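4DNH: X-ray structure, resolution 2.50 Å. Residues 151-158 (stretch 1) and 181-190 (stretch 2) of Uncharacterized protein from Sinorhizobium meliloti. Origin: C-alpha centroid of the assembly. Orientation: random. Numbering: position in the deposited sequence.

Stretch 1, residues 151-158: GRIILMAS
Stretch 2 181-190: QVKEPVIIHW

Three backbone hydrogen bonds join the two stretches, and their pattern fixes the arrangement as parallel. L155 N donates to I187 O at 2.8 Å with an N-H...acceptor angle of 145°; H189 N donates to L155 O at 3.0 Å and 152°; I187 N donates to I153 O at 3.2 Å and 164°. L155 thus bonds through its N to I187 and through its O to H189, while I187 bonds through its N to I153 and through its O back to L155. This staggered exchange is the signature of parallel neighbours. The N-to-C directions of strands 153-155 and 186-190 diverge by 29°, with a signed crossing angle of -29° and axes 4.6 Å apart at their closest.

The register follows directly. I154 pairs with I187 (CA to CA 4.6 Å) and L155 with I188 (CA to CA 4.8 Å); beyond these bridges the separation widens to 5.3 Å between the CA atoms of I153 and V186 and 5.1 Å between those of M156 and H189. Extended torsions carry the pairing: phi/psi is -102/141 at I153, -108/115 at I154 and -86/108 at L155, against -120/155 at V186, -108/115 at I187, -81/135 at I188 and -112/117 at H189. Two CA-H...O contacts supplement the bonds, I154 CA to I187 O at 3.3 Å (130° at H) and V186 CA to I153 O at 3.6 Å (141°).

Water extends the polar network at both ends. Water 1 accepts from R152 NH1 at 2.8 Å and donates to I153 O at 2.9 Å and P185 O at 2.8 Å, linking the arginine to carbonyls of both stretches, beside I153 and P185. Water 2 donates to L155 O and H189 O, each at 2.9 Å, and so bridges the backbones where A157 N lies 3.8 Å from H189 O, too far for a direct bond.

Side chains alternate across the sheet. I154 and I187 share one face and have nearly identical rotamers, chi1 m and chi2 t (-67°/165° and -66°/167°); I154 CG1 approaches I187 CB at 4.3 Å. The CB of R152 points sideways, but its p, t, m chain brings NH1 to 3.5 Å from I187 CD1, an oblique approach to the guanidinium. Also near this pair, I154 CG2 lies 4.2 Å from H189 CB. H189 (chi1 t, chi2 -160°) starts toward stretch 1 but its end leads away; M156 CG, of a selenomethionine with chi1 m and chi2 t, sits near the plane of the imidazole at its edge, 4.5 Å from H189 ND1.

L155 and I188 occupy the other face. L155, with chi1 t and chi2 p, places CB 3.7 Å from V186 CG1. I153 (chi1 m, chi2 off-well at 96°) packs CG2 against V186 CG2 at 3.6 Å and CD1 against V182 CG1 at 4.2 Å, excluding solvent from these aliphatic surfaces. Altogether the association buries 588 Å², summed over both stretches.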

# COMPACT_ATOMS: atom_id res chain seq x y z
N GLY A 151 18.68 4.28 -1.79
CA GLY A 151 17.41 3.74 -1.31
C GLY A 151 17.52 2.33 -0.76
O GLY A 151 18.27 1.51 -1.28
N ARG A 152 16.80 2.06 0.33
CA ARG A 152 16.57 0.67 0.72
C ARG A 152 15.42 0.08 -0.13
O ARG A 152 14.50 0.80 -0.55
CB ARG A 152 16.35 0.53 2.24
CG ARG A 152 15.29 1.42 2.88
CD ARG A 152 15.00 1.03 4.34
NE ARG A 152 14.59 -0.37 4.48
CZ ARG A 152 14.05 -0.92 5.57
NH1 ARG A 152 13.72 -2.21 5.56
NH2 ARG A 152 13.84 -0.21 6.67
N ILE A 153 15.50 -1.22 -0.40
CA ILE A 153 14.66 -1.88 -1.38
C ILE A 153 13.52 -2.68 -0.75
O ILE A 153 13.69 -3.30 0.30
CB ILE A 153 15.50 -2.85 -2.24
CG1 ILE A 153 16.32 -2.08 -3.27
CG2 ILE A 153 14.63 -3.90 -2.94
CD1 ILE A 153 17.73 -1.82 -2.82
N ILE A 154 12.36 -2.62 -1.39
CA ILE A 154 11.28 -3.56 -1.16
C ILE A 154 11.27 -4.41 -2.41
O ILE A 154 11.01 -3.90 -3.50
CB ILE A 154 9.91 -2.89 -1.04
CG1 ILE A 154 9.85 -2.03 0.22
CG2 ILE A 154 8.81 -3.94 -0.99
CD1 ILE A 154 8.69 -1.06 0.25
N LEU A 155 11.57 -5.69 -2.27
CA LEU A 155 11.76 -6.53 -3.43
C LEU A 155 10.43 -7.08 -3.90
O LEU A 155 9.82 -7.95 -3.26
CB LEU A 155 12.76 -7.65 -3.12
CG LEU A 155 13.25 -8.47 -4.30
CD1 LEU A 155 13.97 -7.58 -5.30
CD2 LEU A 155 14.16 -9.58 -3.81
N MSE A 156 9.97 -6.56 -5.04
CA MSE A 156 8.63 -6.87 -5.54
C MSE A 156 8.61 -8.18 -6.29
O MSE A 156 9.65 -8.65 -6.79
CB MSE A 156 8.18 -5.71 -6.42
CG MSE A 156 7.82 -4.53 -5.52
SE MSE A 156 7.30 -2.98 -6.62
CE MSE A 156 5.34 -3.26 -6.65
N ALA A 157 7.43 -8.79 -6.34
CA ALA A 157 7.23 -10.02 -7.09
C ALA A 157 7.27 -9.68 -8.57
O ALA A 157 7.01 -8.54 -8.96
CB ALA A 157 5.90 -10.66 -6.73
N SER A 158 7.62 -10.66 -9.40
CA SER A 158 7.91 -10.43 -10.80
C SER A 158 6.94 -11.16 -11.74
O SER A 158 6.78 -12.40 -11.68
CB SER A 158 9.38 -10.81 -11.06
OG SER A 158 9.63 -11.17 -12.41
N GLN A 181 23.26 -10.35 -3.88
CA GLN A 181 23.82 -9.17 -4.54
C GLN A 181 23.23 -7.82 -4.11
O GLN A 181 23.71 -6.77 -4.54
CB GLN A 181 23.76 -9.33 -6.05
CG GLN A 181 24.92 -10.13 -6.60
CD GLN A 181 25.10 -9.94 -8.09
OE1 GLN A 181 25.17 -8.82 -8.59
NE2 GLN A 181 25.19 -11.06 -8.82
N VAL A 182 22.20 -7.83 -3.26
CA VAL A 182 21.68 -6.58 -2.70
C VAL A 182 22.74 -6.03 -1.76
O VAL A 182 23.57 -6.79 -1.27
CB VAL A 182 20.35 -6.76 -1.93
CG1 VAL A 182 19.60 -5.44 -1.82
CG2 VAL A 182 19.45 -7.75 -2.63
N LYS A 183 22.72 -4.73 -1.51
CA LYS A 183 23.72 -4.14 -0.63
C LYS A 183 23.22 -4.00 0.80
O LYS A 183 24.01 -3.97 1.72
CB LYS A 183 24.22 -2.81 -1.19
CG LYS A 183 25.73 -2.77 -1.34
CD LYS A 183 26.16 -2.24 -2.71
CE LYS A 183 26.06 -0.72 -2.80
NZ LYS A 183 26.31 -0.21 -4.17
N GLU A 184 21.91 -3.93 0.98
CA GLU A 184 21.30 -3.75 2.30
C GLU A 184 20.09 -4.67 2.47
O GLU A 184 19.50 -5.11 1.47
CB GLU A 184 20.88 -2.28 2.51
CG GLU A 184 22.02 -1.28 2.68
CD GLU A 184 22.69 -1.37 4.04
OE1 GLU A 184 21.98 -1.56 5.05
OE2 GLU A 184 23.93 -1.24 4.11
N PRO A 185 19.73 -4.98 3.74
CA PRO A 185 18.51 -5.77 3.98
C PRO A 185 17.31 -5.26 3.19
O PRO A 185 17.13 -4.07 2.99
CB PRO A 185 18.30 -5.62 5.48
CG PRO A 185 19.70 -5.56 6.02
CD PRO A 185 20.50 -4.80 4.99
N VAL A 186 16.50 -6.22 2.75
CA VAL A 186 15.40 -6.04 1.83
C VAL A 186 14.09 -6.47 2.52
O VAL A 186 14.10 -7.27 3.47
CB VAL A 186 15.68 -6.90 0.58
CG1 VAL A 186 14.47 -7.72 0.13
CG2 VAL A 186 16.25 -6.06 -0.54
N ILE A 187 12.97 -5.91 2.08
CA ILE A 187 11.66 -6.39 2.48
C ILE A 187 11.05 -7.10 1.28
O ILE A 187 10.79 -6.48 0.25
CB ILE A 187 10.72 -5.25 2.91
CG1 ILE A 187 11.24 -4.57 4.17
CG2 ILE A 187 9.31 -5.78 3.12
CD1 ILE A 187 10.55 -3.25 4.46
N ILE A 188 10.84 -8.41 1.41
CA ILE A 188 10.31 -9.22 0.33
C ILE A 188 8.80 -9.07 0.28
O ILE A 188 8.11 -9.12 1.30
CB ILE A 188 10.69 -10.70 0.49
CG1 ILE A 188 12.19 -10.88 0.23
CG2 ILE A 188 9.87 -11.58 -0.45
CD1 ILE A 188 12.67 -12.31 0.32
N HIS A 189 8.29 -8.90 -0.92
CA HIS A 189 6.87 -8.72 -1.09
C HIS A 189 6.22 -9.88 -1.81
O HIS A 189 6.54 -10.19 -2.96
CB HIS A 189 6.61 -7.40 -1.78
CG HIS A 189 5.16 -7.03 -1.86
ND1 HIS A 189 4.69 -6.14 -2.74
CD2 HIS A 189 4.06 -7.49 -1.13
CE1 HIS A 189 3.36 -6.02 -2.59
NE2 HIS A 189 2.98 -6.84 -1.60
N TRP A 190 5.32 -10.55 -1.09
CA TRP A 190 4.44 -11.56 -1.64
C TRP A 190 3.08 -10.94 -1.89
O TRP A 190 2.27 -10.80 -0.98
CB TRP A 190 4.33 -12.73 -0.69
CG TRP A 190 3.61 -13.91 -1.27
CD1 TRP A 190 2.98 -13.99 -2.51
CD2 TRP A 190 3.36 -15.20 -0.63
NE1 TRP A 190 2.40 -15.21 -2.68
CE2 TRP A 190 2.59 -15.99 -1.59
CE3 TRP A 190 3.69 -15.76 0.59
CZ2 TRP A 190 2.18 -17.29 -1.31
CZ3 TRP A 190 3.28 -17.07 0.86
CH2 TRP A 190 2.54 -17.82 -0.06
O HOH W 1 14.62 -2.80 2.99
O HOH W 2 9.20 -10.65 -4.14